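Local coordinates for protein phosphoribosyltransferase (Thermus thermophilus, PDB 1WD5) that is of unproven function but probably acts as a glycosyltransferase of the type I phosphoribosyltransferase family, at residues 53-57 with 68-72; 136-141 with 165-170; 13-18 with 41-45; 48-52 with 118-122. The contacts are given in a common frame with arbitrary orientation. Residues are numbered along the deposited sequence.

Interaction 1 of 4, residues 53-57 with 68-72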
loop_
_atom_site.group_PDB
_atom_site.type_symbol
_atom_site.label_atom_id
_atom_site.label_comp_id
_atom_site.label_asym_id
_atom_site.label_seq_id
_atom_site.Cartn_x
_atom_site.Cartn_y
_atom_site.Cartn_z
ATOM N N LEU A 53 -3.116 -6.589 0.586
ATOM C CA LEU A 53 -4.484 -6.605 1.084
ATOM C C LEU A 53 -4.509 -6.532 2.605
ATOM O O LEU A 53 -4.236 -7.519 3.293
ATOM C CB LEU A 53 -5.168 -7.880 0.589
ATOM C CG LEU A 53 -5.281 -7.946 -0.942
ATOM C CD1 LEU A 53 -5.489 -9.380 -1.421
ATOM C CD2 LEU A 53 -6.437 -7.057 -1.383
ATOM N N VAL A 54 -4.848 -5.354 3.118
ATOM C CA VAL A 54 -4.873 -5.116 4.554
ATOM C C VAL A 54 -5.960 -4.109 4.936
ATOM O O VAL A 54 -6.520 -3.429 4.073
ATOM C CB VAL A 54 -3.520 -4.537 5.019
ATOM C CG1 VAL A 54 -2.381 -5.461 4.613
ATOM C CG2 VAL A 54 -3.314 -3.166 4.396
ATOM N N ARG A 55 -6.239 -4.023 6.236
ATOM C CA ARG A 55 -7.221 -3.094 6.784
ATOM C C ARG A 55 -6.686 -2.508 8.086
ATOM O O ARG A 55 -6.000 -3.181 8.857
ATOM C CB ARG A 55 -8.553 -3.797 7.080
ATOM C CG ARG A 55 -9.361 -4.195 5.845
ATOM C CD ARG A 55 -9.928 -2.980 5.136
ATOM N NE ARG A 55 -10.852 -2.235 5.988
ATOM C CZ ARG A 55 -11.342 -1.037 5.687
ATOM N NH1 ARG A 55 -11.003 -0.439 4.549
ATOM N NH2 ARG A 55 -12.155 -0.421 6.532
ATOM N N LYS A 56 -7.002 -1.246 8.326
ATOM C CA LYS A 56 -6.579 -0.593 9.550
ATOM C C LYS A 56 -7.570 -0.952 10.655
ATOM O O LYS A 56 -8.769 -1.083 10.403
ATOM C CB LYS A 56 -6.558 0.921 9.345
ATOM C CG LYS A 56 -6.247 1.725 10.593
ATOM C CD LYS A 56 -7.386 2.677 10.901
ATOM C CE LYS A 56 -7.668 3.599 9.722
ATOM N NZ LYS A 56 -9.054 4.135 9.780
ATOM N N VAL A 57 -7.057 -1.138 11.869
ATOM C CA VAL A 57 -7.881 -1.444 13.037
ATOM C C VAL A 57 -7.860 -0.151 13.845
ATOM O O VAL A 57 -6.840 0.193 14.446
ATOM C CB VAL A 57 -7.266 -2.599 13.866
ATOM C CG1 VAL A 57 -8.017 -2.772 15.174
ATOM C CG2 VAL A 57 -7.314 -3.888 13.064
ATOM N N GLY A 68 -3.687 -0.798 15.143
ATOM C CA GLY A 68 -3.113 -1.980 14.520
ATOM C C GLY A 68 -3.620 -2.200 13.104
ATOM O O GLY A 68 -4.142 -1.278 12.477
ATOM N N ALA A 69 -3.473 -3.421 12.599
ATOM C CA ALA A 69 -3.921 -3.753 11.248
ATOM C C ALA A 69 -4.128 -5.254 11.098
ATOM O O ALA A 69 -3.572 -6.037 11.870
ATOM C CB ALA A 69 -2.890 -3.271 10.219
ATOM N N VAL A 70 -4.941 -5.649 10.117
ATOM C CA VAL A 70 -5.178 -7.066 9.842
ATOM C C VAL A 70 -4.813 -7.319 8.378
ATOM O O VAL A 70 -5.101 -6.490 7.512
ATOM C CB VAL A 70 -6.662 -7.480 10.055
ATOM C CG1 VAL A 70 -7.080 -7.225 11.502
ATOM C CG2 VAL A 70 -7.564 -6.723 9.095
ATOM N N GLY A 71 -4.170 -8.450 8.110
ATOM C CA GLY A 71 -3.784 -8.784 6.752
ATOM C C GLY A 71 -4.765 -9.757 6.125
ATOM O O GLY A 71 -5.662 -10.270 6.799
ATOM N N GLU A 72 -4.596 -10.015 4.834
ATOM C CA GLU A 72 -5.479 -10.925 4.114
ATOM C C GLU A 72 -5.451 -12.327 4.719
ATOM O O GLU A 72 -6.412 -13.082 4.592
ATOM C CB GLU A 72 -5.075 -10.990 2.637
ATOM C CG GLU A 72 -3.676 -11.541 2.393
ATOM C CD GLU A 72 -3.316 -11.587 0.916
ATOM O OE1 GLU A 72 -2.534 -10.723 0.452
ATOM O OE2 GLU A 72 -3.824 -12.487 0.214
HETATM O O HOH W 1 -1.237 -8.676 1.369
#
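Arg55 and Val70 form a hydrogen-bonded antiparallel pair: Arg55 N gives to Val70 O at 3.0 Å (angle at H 153°) and Val70 N gives to Arg55 O at 3.0 Å (161°). Val57 N donates to Gly68 O at 3.0 Å (167°), whereas the return bond, Gly68 N to Val57 O, is weak at 3.4 Å (132°). The strand segments run at 154° with axes 4.4 Å apart. CA-H...O contacts fill the gaps, with Val54 CA 3.3 Å from Val70 O and Ala69 CA 3.2 Å from Arg55 O. At the far end a water accepts a hydrogen bond from Leu53 N (2.9 Å) and donates one to Glu72 OE1 (2.6 Å); the same carboxylate forms a salt bridge with Arg110. Beyond the polar atoms, Val57 CG2 meets Val70 CG1 at 3.7 Å and Arg55 CB meets Val70 CG2 at 3.7 Å, on the face covered by helix 88-112, where Arg55 NE reaches Gln98. On the other face Val54 and Ala69 rest against Ala138 and Val142 of helix 134-144. The hairpin probably corresponds to the one that carries the flexible loop in many type I phosphoribosyltransferases. Its pairing rests on main-chain hydrogen bonds, leaving the side chains to shape the faces: low and apolar at Val54 and Ala69, and on the opposite side joining Val57 and Val70 to the aliphatic part of Arg55.

Interaction 2 of 4, residues 136-141 with 165-170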
loop_
_atom_site.group_PDB
_atom_site.type_symbol
_atom_site.label_atom_id
_atom_site.label_comp_id
_atom_site.label_asym_id
_atom_site.label_seq_id
_atom_site.Cartn_x
_atom_site.Cartn_y
_atom_site.Cartn_z
HETATM N N MSE A 136 -1.435 3.181 4.012
HETATM C CA MSE A 136 -0.036 2.810 3.834
HETATM C C MSE A 136 0.581 2.332 5.145
HETATM O O MSE A 136 1.354 1.375 5.156
HETATM C CB MSE A 136 0.773 3.984 3.276
HETATM C CG MSE A 136 2.204 3.618 2.921
HETATM SE SE MSE A 136 2.307 2.398 1.584
HETATM C CE MSE A 136 1.934 3.431 0.182
ATOM N N GLU A 137 0.238 2.988 6.251
ATOM C CA GLU A 137 0.775 2.586 7.551
ATOM C C GLU A 137 0.301 1.181 7.901
ATOM O O GLU A 137 1.060 0.378 8.443
ATOM C CB GLU A 137 0.353 3.567 8.651
ATOM C CG GLU A 137 1.094 4.903 8.616
ATOM C CD GLU A 137 1.075 5.617 9.959
ATOM O OE1 GLU A 137 1.590 5.041 10.939
ATOM O OE2 GLU A 137 0.545 6.749 10.039
ATOM N N ALA A 138 -0.955 0.880 7.593
ATOM C CA ALA A 138 -1.485 -0.447 7.869
ATOM C C ALA A 138 -0.726 -1.455 7.018
ATOM O O ALA A 138 -0.390 -2.548 7.481
ATOM C CB ALA A 138 -2.976 -0.501 7.544
ATOM N N ALA A 139 -0.454 -1.084 5.769
ATOM C CA ALA A 139 0.274 -1.967 4.862
ATOM C C ALA A 139 1.658 -2.260 5.427
ATOM O O ALA A 139 2.116 -3.400 5.404
ATOM C CB ALA A 139 0.400 -1.329 3.482
ATOM N N LEU A 140 2.323 -1.223 5.928
ATOM C CA LEU A 140 3.654 -1.378 6.504
ATOM C C LEU A 140 3.633 -2.320 7.700
ATOM O O LEU A 140 4.475 -3.207 7.819
ATOM C CB LEU A 140 4.214 -0.018 6.942
ATOM C CG LEU A 140 4.803 0.902 5.868
ATOM C CD1 LEU A 140 5.185 2.234 6.492
ATOM C CD2 LEU A 140 6.027 0.246 5.244
ATOM N N SER A 141 2.665 -2.125 8.590
ATOM C CA SER A 141 2.560 -2.960 9.780
ATOM C C SER A 141 2.483 -4.441 9.446
ATOM O O SER A 141 3.143 -5.255 10.089
ATOM C CB SER A 141 1.342 -2.550 10.608
ATOM O OG SER A 141 1.548 -1.270 11.187
ATOM N N ARG A 165 4.830 10.812 8.859
ATOM C CA ARG A 165 4.336 9.592 9.494
ATOM C C ARG A 165 5.015 8.346 8.934
ATOM O O ARG A 165 5.391 7.444 9.682
ATOM C CB ARG A 165 2.822 9.453 9.304
ATOM C CG ARG A 165 1.995 10.584 9.893
ATOM C CD ARG A 165 0.518 10.205 9.947
ATOM N NE ARG A 165 -0.316 11.297 10.444
ATOM C CZ ARG A 165 -0.846 12.253 9.683
ATOM N NH1 ARG A 165 -0.639 12.263 8.371
ATOM N NH2 ARG A 165 -1.583 13.205 10.239
ATOM N N LEU A 166 5.171 8.298 7.616
ATOM C CA LEU A 166 5.784 7.148 6.966
ATOM C C LEU A 166 7.299 7.114 7.094
ATOM O O LEU A 166 7.886 6.064 7.357
ATOM C CB LEU A 166 5.394 7.120 5.488
ATOM C CG LEU A 166 3.883 7.023 5.250
ATOM C CD1 LEU A 166 3.569 7.209 3.780
ATOM C CD2 LEU A 166 3.385 5.684 5.745
ATOM N N LYS A 167 7.933 8.266 6.901
ATOM C CA LYS A 167 9.386 8.357 6.985
ATOM C C LYS A 167 9.876 7.949 8.379
ATOM O O LYS A 167 11.020 7.527 8.553
ATOM C CB LYS A 167 9.823 9.783 6.648
ATOM C CG LYS A 167 11.294 9.935 6.304
ATOM C CD LYS A 167 11.562 11.311 5.721
ATOM C CE LYS A 167 13.040 11.527 5.464
ATOM N NZ LYS A 167 13.288 12.878 4.890
ATOM N N ALA A 168 8.997 8.058 9.368
ATOM C CA ALA A 168 9.342 7.686 10.731
ATOM C C ALA A 168 9.481 6.173 10.837
ATOM O O ALA A 168 10.118 5.664 11.758
ATOM C CB ALA A 168 8.262 8.176 11.696
ATOM N N ARG A 169 8.905 5.456 9.878
ATOM C CA ARG A 169 8.939 3.998 9.904
ATOM C C ARG A 169 9.690 3.311 8.762
ATOM O O ARG A 169 10.090 2.153 8.889
ATOM C CB ARG A 169 7.502 3.461 9.949
ATOM C CG ARG A 169 6.675 3.967 11.123
ATOM C CD ARG A 169 5.240 3.443 11.055
ATOM N NE ARG A 169 5.181 1.985 11.140
ATOM C CZ ARG A 169 4.073 1.270 10.971
ATOM N NH1 ARG A 169 2.923 1.876 10.703
ATOM N NH2 ARG A 169 4.114 -0.051 11.074
ATOM N N ALA A 170 9.887 4.003 7.646
ATOM C CA ALA A 170 10.582 3.378 6.529
ATOM C C ALA A 170 11.149 4.380 5.549
ATOM O O ALA A 170 10.835 5.565 5.607
ATOM C CB ALA A 170 9.634 2.434 5.798
#
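The chief bump is Leu166. Its CD2 methyl enters a hollow on helix 134-144 whose wall is made by three residues within about one turn: Met136 (selenomethionine) with CG 3.7 Å from Leu166 CD2, Glu137 with CG 3.8 Å from it, and Leu140 with CD1 4.0 Å from it. Leu140 is in turn a bump: its CA-to-CB bond points toward 165-170, and its CD2 comes within 4.3 Å of Ala170 CB. A second, flatter projection is the Arg169 guanidinium, which lies with one face over Leu140 CB, 4.1 Å from Arg169 NH2. The group's edge meets Ser141, where Arg169 NH2 donates to Ser141 OG at 2.8 Å. Arg169 NH1 makes two weak bonds, to Glu137 O at 3.3 Å and to Glu137 OE1 at 3.4 Å, the latter within a salt bridge. Glu137 OE2 also lies 3.5 Å from Arg165 CD. On the side toward the sheet, Met136 and Leu140 continue inward to strands 122-126 and 150-155. Helix 134-144 links those two strands, and helix 160-167, with the turn leading from it to strand 171-174, packs on helix 134-144; such neighbouring connections of successive beta-alpha-beta crossovers are typical of the Rossmann-like core of phosphoribosyltransferases.

Interaction 3 of 4, residues 13-18 with 41-45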
loop_
_atom_site.group_PDB
_atom_site.type_symbol
_atom_site.label_atom_id
_atom_site.label_comp_id
_atom_site.label_asym_id
_atom_site.label_seq_id
_atom_site.Cartn_x
_atom_site.Cartn_y
_atom_site.Cartn_z
ATOM N N LEU A 13 8.271 7.223 -11.173
ATOM C CA LEU A 13 8.551 6.637 -9.868
ATOM C C LEU A 13 9.602 5.542 -10.003
ATOM O O LEU A 13 10.511 5.431 -9.173
ATOM C CB LEU A 13 7.269 6.062 -9.259
ATOM C CG LEU A 13 7.323 5.752 -7.765
ATOM C CD1 LEU A 13 7.699 7.014 -6.992
ATOM C CD2 LEU A 13 5.966 5.228 -7.298
ATOM N N ALA A 14 9.475 4.730 -11.049
ATOM C CA ALA A 14 10.428 3.650 -11.291
ATOM C C ALA A 14 11.825 4.231 -11.507
ATOM O O ALA A 14 12.822 3.649 -11.084
ATOM C CB ALA A 14 10.009 2.844 -12.511
ATOM N N GLU A 15 11.886 5.381 -12.168
ATOM C CA GLU A 15 13.156 6.051 -12.433
ATOM C C GLU A 15 13.783 6.573 -11.134
ATOM O O GLU A 15 14.998 6.515 -10.951
ATOM C CB GLU A 15 12.939 7.193 -13.437
ATOM C CG GLU A 15 12.843 6.716 -14.889
ATOM C CD GLU A 15 12.114 7.689 -15.802
ATOM O OE1 GLU A 15 12.049 8.896 -15.483
ATOM O OE2 GLU A 15 11.610 7.245 -16.857
ATOM N N ALA A 16 12.953 7.072 -10.226
ATOM C CA ALA A 16 13.455 7.576 -8.949
ATOM C C ALA A 16 13.943 6.417 -8.076
ATOM O O ALA A 16 14.807 6.596 -7.216
ATOM C CB ALA A 16 12.355 8.350 -8.219
ATOM N N LEU A 17 13.395 5.226 -8.311
ATOM C CA LEU A 17 13.759 4.042 -7.531
ATOM C C LEU A 17 14.973 3.279 -8.053
ATOM O O LEU A 17 15.651 2.588 -7.290
ATOM C CB LEU A 17 12.573 3.074 -7.464
ATOM C CG LEU A 17 11.313 3.511 -6.714
ATOM C CD1 LEU A 17 10.181 2.537 -7.026
ATOM C CD2 LEU A 17 11.581 3.547 -5.214
ATOM N N ALA A 18 15.240 3.399 -9.351
ATOM C CA ALA A 18 16.357 2.695 -9.981
ATOM C C ALA A 18 17.706 2.810 -9.263
ATOM O O ALA A 18 18.433 1.826 -9.137
ATOM C CB ALA A 18 16.506 3.156 -11.432
ATOM N N VAL A 41 5.656 0.282 -12.352
ATOM C CA VAL A 41 6.943 0.243 -11.658
ATOM C C VAL A 41 7.566 -1.141 -11.793
ATOM O O VAL A 41 8.738 -1.271 -12.133
ATOM C CB VAL A 41 6.792 0.563 -10.152
ATOM C CG1 VAL A 41 8.088 0.228 -9.415
ATOM C CG2 VAL A 41 6.456 2.036 -9.962
ATOM N N ALA A 42 6.773 -2.172 -11.532
ATOM C CA ALA A 42 7.253 -3.543 -11.619
ATOM C C ALA A 42 7.804 -3.853 -13.010
ATOM O O ALA A 42 8.834 -4.514 -13.142
ATOM C CB ALA A 42 6.128 -4.515 -11.268
ATOM N N ARG A 43 7.125 -3.372 -14.047
ATOM C CA ARG A 43 7.581 -3.619 -15.415
ATOM C C ARG A 43 8.874 -2.874 -15.746
ATOM O O ARG A 43 9.720 -3.387 -16.480
ATOM C CB ARG A 43 6.481 -3.238 -16.415
ATOM C CG ARG A 43 5.246 -4.126 -16.320
ATOM C CD ARG A 43 4.079 -3.631 -17.182
ATOM N NE ARG A 43 2.938 -4.533 -17.032
ATOM C CZ ARG A 43 2.888 -5.753 -17.556
ATOM N NH1 ARG A 43 3.907 -6.206 -18.278
ATOM N NH2 ARG A 43 1.844 -6.536 -17.325
ATOM N N ARG A 44 9.040 -1.672 -15.205
ATOM C CA ARG A 44 10.245 -0.896 -15.485
ATOM C C ARG A 44 11.452 -1.374 -14.679
ATOM O O ARG A 44 12.581 -1.303 -15.156
ATOM C CB ARG A 44 9.996 0.596 -15.224
ATOM C CG ARG A 44 8.800 1.146 -15.986
ATOM C CD ARG A 44 9.125 2.424 -16.728
ATOM N NE ARG A 44 8.070 2.763 -17.683
ATOM C CZ ARG A 44 8.260 3.507 -18.766
ATOM N NH1 ARG A 44 9.464 3.992 -19.030
ATOM N NH2 ARG A 44 7.251 3.753 -19.595
ATOM N N LEU A 45 11.219 -1.878 -13.473
ATOM C CA LEU A 45 12.317 -2.355 -12.631
ATOM C C LEU A 45 12.625 -3.844 -12.802
ATOM O O LEU A 45 13.553 -4.363 -12.187
ATOM C CB LEU A 45 12.014 -2.082 -11.154
ATOM C CG LEU A 45 12.012 -0.632 -10.663
ATOM C CD1 LEU A 45 11.664 -0.600 -9.182
ATOM C CD2 LEU A 45 13.376 -0.012 -10.891
HETATM O O HOH W 2 11.836 4.658 -17.584
#
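Leu13 begins the contact, its CB 4.2 Å from Val41 CG2. One residue on, Ala14 marks the tightest approach: its small side chain allows Ala14 CA within 4.9 Å of Val41 CA, and the Ala14 CB methyl sits 4.1 Å from Val41 CA and 3.5 Å from Arg44 CB, while Ala14 O is 3.7 Å from Leu45 CD2. The helical segments 13-17 and 41-45 have axes 9.2 Å apart, crossing at -46°. Glu15 meets Arg44 through water, which donates to Glu15 OE2 (2.7 Å) and accepts from Arg44 NH1 (2.9 Å); these two atoms are 4.5 Å apart, beyond a salt bridge, and Arg44 pairs with Glu40. Leu17 CD1 then lies 3.9 Å from Val41 CG1 and 4.1 Å from Leu45 CD1. Ala18 ends the walk, its CA 4.1 Å from Leu45 CD2. Since Leu13 and Leu17 also pack on strands 122-126 and 150-155, and Ala42 rests on Leu49 of strand 48-59, the helix pair forms part of one outer layer of a three-layer alpha-beta-alpha sandwich.

Interaction 4 of 4, residues 48-52 with 118-122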
loop_
_atom_site.group_PDB
_atom_site.type_symbol
_atom_site.label_atom_id
_atom_site.label_comp_id
_atom_site.label_asym_id
_atom_site.label_seq_id
_atom_site.Cartn_x
_atom_site.Cartn_y
_atom_site.Cartn_z
ATOM N N GLU A 48 8.365 -7.987 -9.690
ATOM C CA GLU A 48 7.136 -8.774 -9.694
ATOM C C GLU A 48 5.986 -7.998 -9.045
ATOM O O GLU A 48 6.119 -7.487 -7.936
ATOM C CB GLU A 48 7.384 -10.088 -8.948
ATOM C CG GLU A 48 6.139 -10.904 -8.659
ATOM C CD GLU A 48 6.465 -12.300 -8.157
ATOM O OE1 GLU A 48 7.416 -12.437 -7.360
ATOM O OE2 GLU A 48 5.767 -13.257 -8.554
ATOM N N LEU A 49 4.855 -7.923 -9.737
ATOM C CA LEU A 49 3.699 -7.184 -9.234
ATOM C C LEU A 49 2.695 -8.027 -8.457
ATOM O O LEU A 49 2.390 -9.160 -8.823
ATOM C CB LEU A 49 2.990 -6.488 -10.402
ATOM C CG LEU A 49 1.724 -5.649 -10.175
ATOM C CD1 LEU A 49 0.523 -6.546 -9.961
ATOM C CD2 LEU A 49 1.927 -4.711 -8.995
ATOM N N ASP A 50 2.199 -7.459 -7.365
ATOM C CA ASP A 50 1.184 -8.112 -6.550
ATOM C C ASP A 50 0.442 -7.017 -5.805
ATOM O O ASP A 50 0.814 -5.841 -5.866
ATOM C CB ASP A 50 1.799 -9.112 -5.556
ATOM C CG ASP A 50 0.751 -10.020 -4.918
ATOM O OD1 ASP A 50 -0.420 -9.992 -5.354
ATOM O OD2 ASP A 50 1.094 -10.772 -3.984
ATOM N N VAL A 51 -0.619 -7.399 -5.116
ATOM C CA VAL A 51 -1.408 -6.437 -4.378
ATOM C C VAL A 51 -1.229 -6.688 -2.887
ATOM O O VAL A 51 -0.987 -7.819 -2.466
ATOM C CB VAL A 51 -2.896 -6.582 -4.742
ATOM C CG1 VAL A 51 -3.372 -7.994 -4.404
ATOM C CG2 VAL A 51 -3.720 -5.556 -4.003
ATOM N N VAL A 52 -1.320 -5.627 -2.094
ATOM C CA VAL A 52 -1.216 -5.768 -0.652
ATOM C C VAL A 52 -2.644 -5.603 -0.169
ATOM O O VAL A 52 -3.310 -4.618 -0.497
ATOM C CB VAL A 52 -0.277 -4.705 -0.016
ATOM C CG1 VAL A 52 -0.721 -3.303 -0.378
ATOM C CG2 VAL A 52 -0.244 -4.892 1.493
ATOM N N ARG A 118 7.296 -12.838 0.065
ATOM C CA ARG A 118 7.886 -11.557 0.443
ATOM C C ARG A 118 9.097 -11.725 1.356
ATOM O O ARG A 118 9.977 -10.865 1.404
ATOM C CB ARG A 118 6.827 -10.693 1.132
ATOM C CG ARG A 118 5.637 -10.399 0.230
ATOM C CD ARG A 118 4.411 -9.941 0.999
ATOM N NE ARG A 118 3.286 -9.722 0.094
ATOM C CZ ARG A 118 2.066 -9.368 0.475
ATOM N NH1 ARG A 118 1.795 -9.192 1.762
ATOM N NH2 ARG A 118 1.117 -9.187 -0.434
ATOM N N LYS A 119 9.134 -12.844 2.072
ATOM C CA LYS A 119 10.221 -13.137 2.995
ATOM C C LYS A 119 11.603 -13.034 2.361
ATOM O O LYS A 119 11.876 -13.654 1.332
ATOM C CB LYS A 119 10.042 -14.539 3.589
ATOM C CG LYS A 119 11.107 -14.919 4.605
ATOM C CD LYS A 119 10.867 -16.314 5.165
ATOM C CE LYS A 119 11.895 -16.665 6.233
ATOM N NZ LYS A 119 11.635 -18.006 6.829
ATOM N N GLY A 120 12.472 -12.248 2.991
ATOM C CA GLY A 120 13.829 -12.084 2.494
ATOM C C GLY A 120 13.975 -11.435 1.127
ATOM O O GLY A 120 15.006 -11.588 0.474
ATOM N N ARG A 121 12.959 -10.708 0.679
ATOM C CA ARG A 121 13.049 -10.054 -0.620
ATOM C C ARG A 121 12.874 -8.558 -0.454
ATOM O O ARG A 121 12.392 -8.099 0.579
ATOM C CB ARG A 121 11.980 -10.602 -1.567
ATOM C CG ARG A 121 12.077 -12.106 -1.777
ATOM C CD ARG A 121 11.031 -12.599 -2.750
ATOM N NE ARG A 121 11.285 -12.120 -4.104
ATOM C CZ ARG A 121 10.452 -12.303 -5.122
ATOM N NH1 ARG A 121 9.310 -12.955 -4.936
ATOM N NH2 ARG A 121 10.755 -11.828 -6.324
ATOM N N ASP A 122 13.289 -7.795 -1.461
ATOM C CA ASP A 122 13.134 -6.350 -1.406
ATOM C C ASP A 122 11.679 -6.072 -1.763
ATOM O O ASP A 122 11.180 -6.557 -2.777
ATOM C CB ASP A 122 14.060 -5.652 -2.407
ATOM C CG ASP A 122 15.535 -5.829 -2.069
ATOM O OD1 ASP A 122 15.870 -5.983 -0.875
ATOM O OD2 ASP A 122 16.364 -5.798 -3.003
#
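Ionic contacts come first. Arg121 NH1 donates to Glu48 OE1 at 3.1 Å with an angle of 154°, a salt bridge made at the guanidinium edge. Asp50 OD2 and Arg118 NH2, 3.9 Å apart, form a long one. Each member of the long pair has a stronger partner, Arg110 for Asp50 and Glu146 for Arg118, so Asp50 and Arg118 join a network with Arg110 and Glu146. A close polar approach that is not a hydrogen bond follows: Val51 O lies 3.2 Å from Arg118 NH2, but the angle is poor. Van der Waals contact is slight: Val52 CA lies 4.1 Å from Arg118 NH2, and 171 Å² is buried in all. Within 118-122, a type II beta turn from Arg118 to Arg121 is closed by Arg121 N to Arg118 O at 3.1 Å, with Gly120 at phi 64°, placing the two arginines at its ends. The nearest CA atoms, those of Asp50 and Arg118, are 10.3 Å apart, because strand 26-29 runs between strands 48-59 and 122-126; Arg118 touches its Leu28 and Arg121 its Val26, while helix 88-112 supplies Arg110 and helix 33-45 packs on Leu49.

Overall arrangement
Interactions 1 and 4 both use strand 48-59 and are buried, yet one is built on backbone pairing with an adjacent strand and the other on arginine side chains reaching past an intervening strand; they touch where Glu72 OE1 packs 4.1 Å from Arg118 NH2. Interactions 2 and 3 are partly buried helix contacts, with leucines inward and charges outward; they lie on opposite faces of the sheet, since their helices touch alternate residues of strand 150-155. Interaction 2 adjoins interaction 1 (Val54 CG2 to Ala139 N, 3.8 Å) and interaction 4 (Ala139 CB to Val52 CG2, 4.1 Å). Interaction 3 reaches only interaction 4 (Ala42 CB to Leu49 CB, 3.8 Å); its centre is about 26 Å from that of interaction 1.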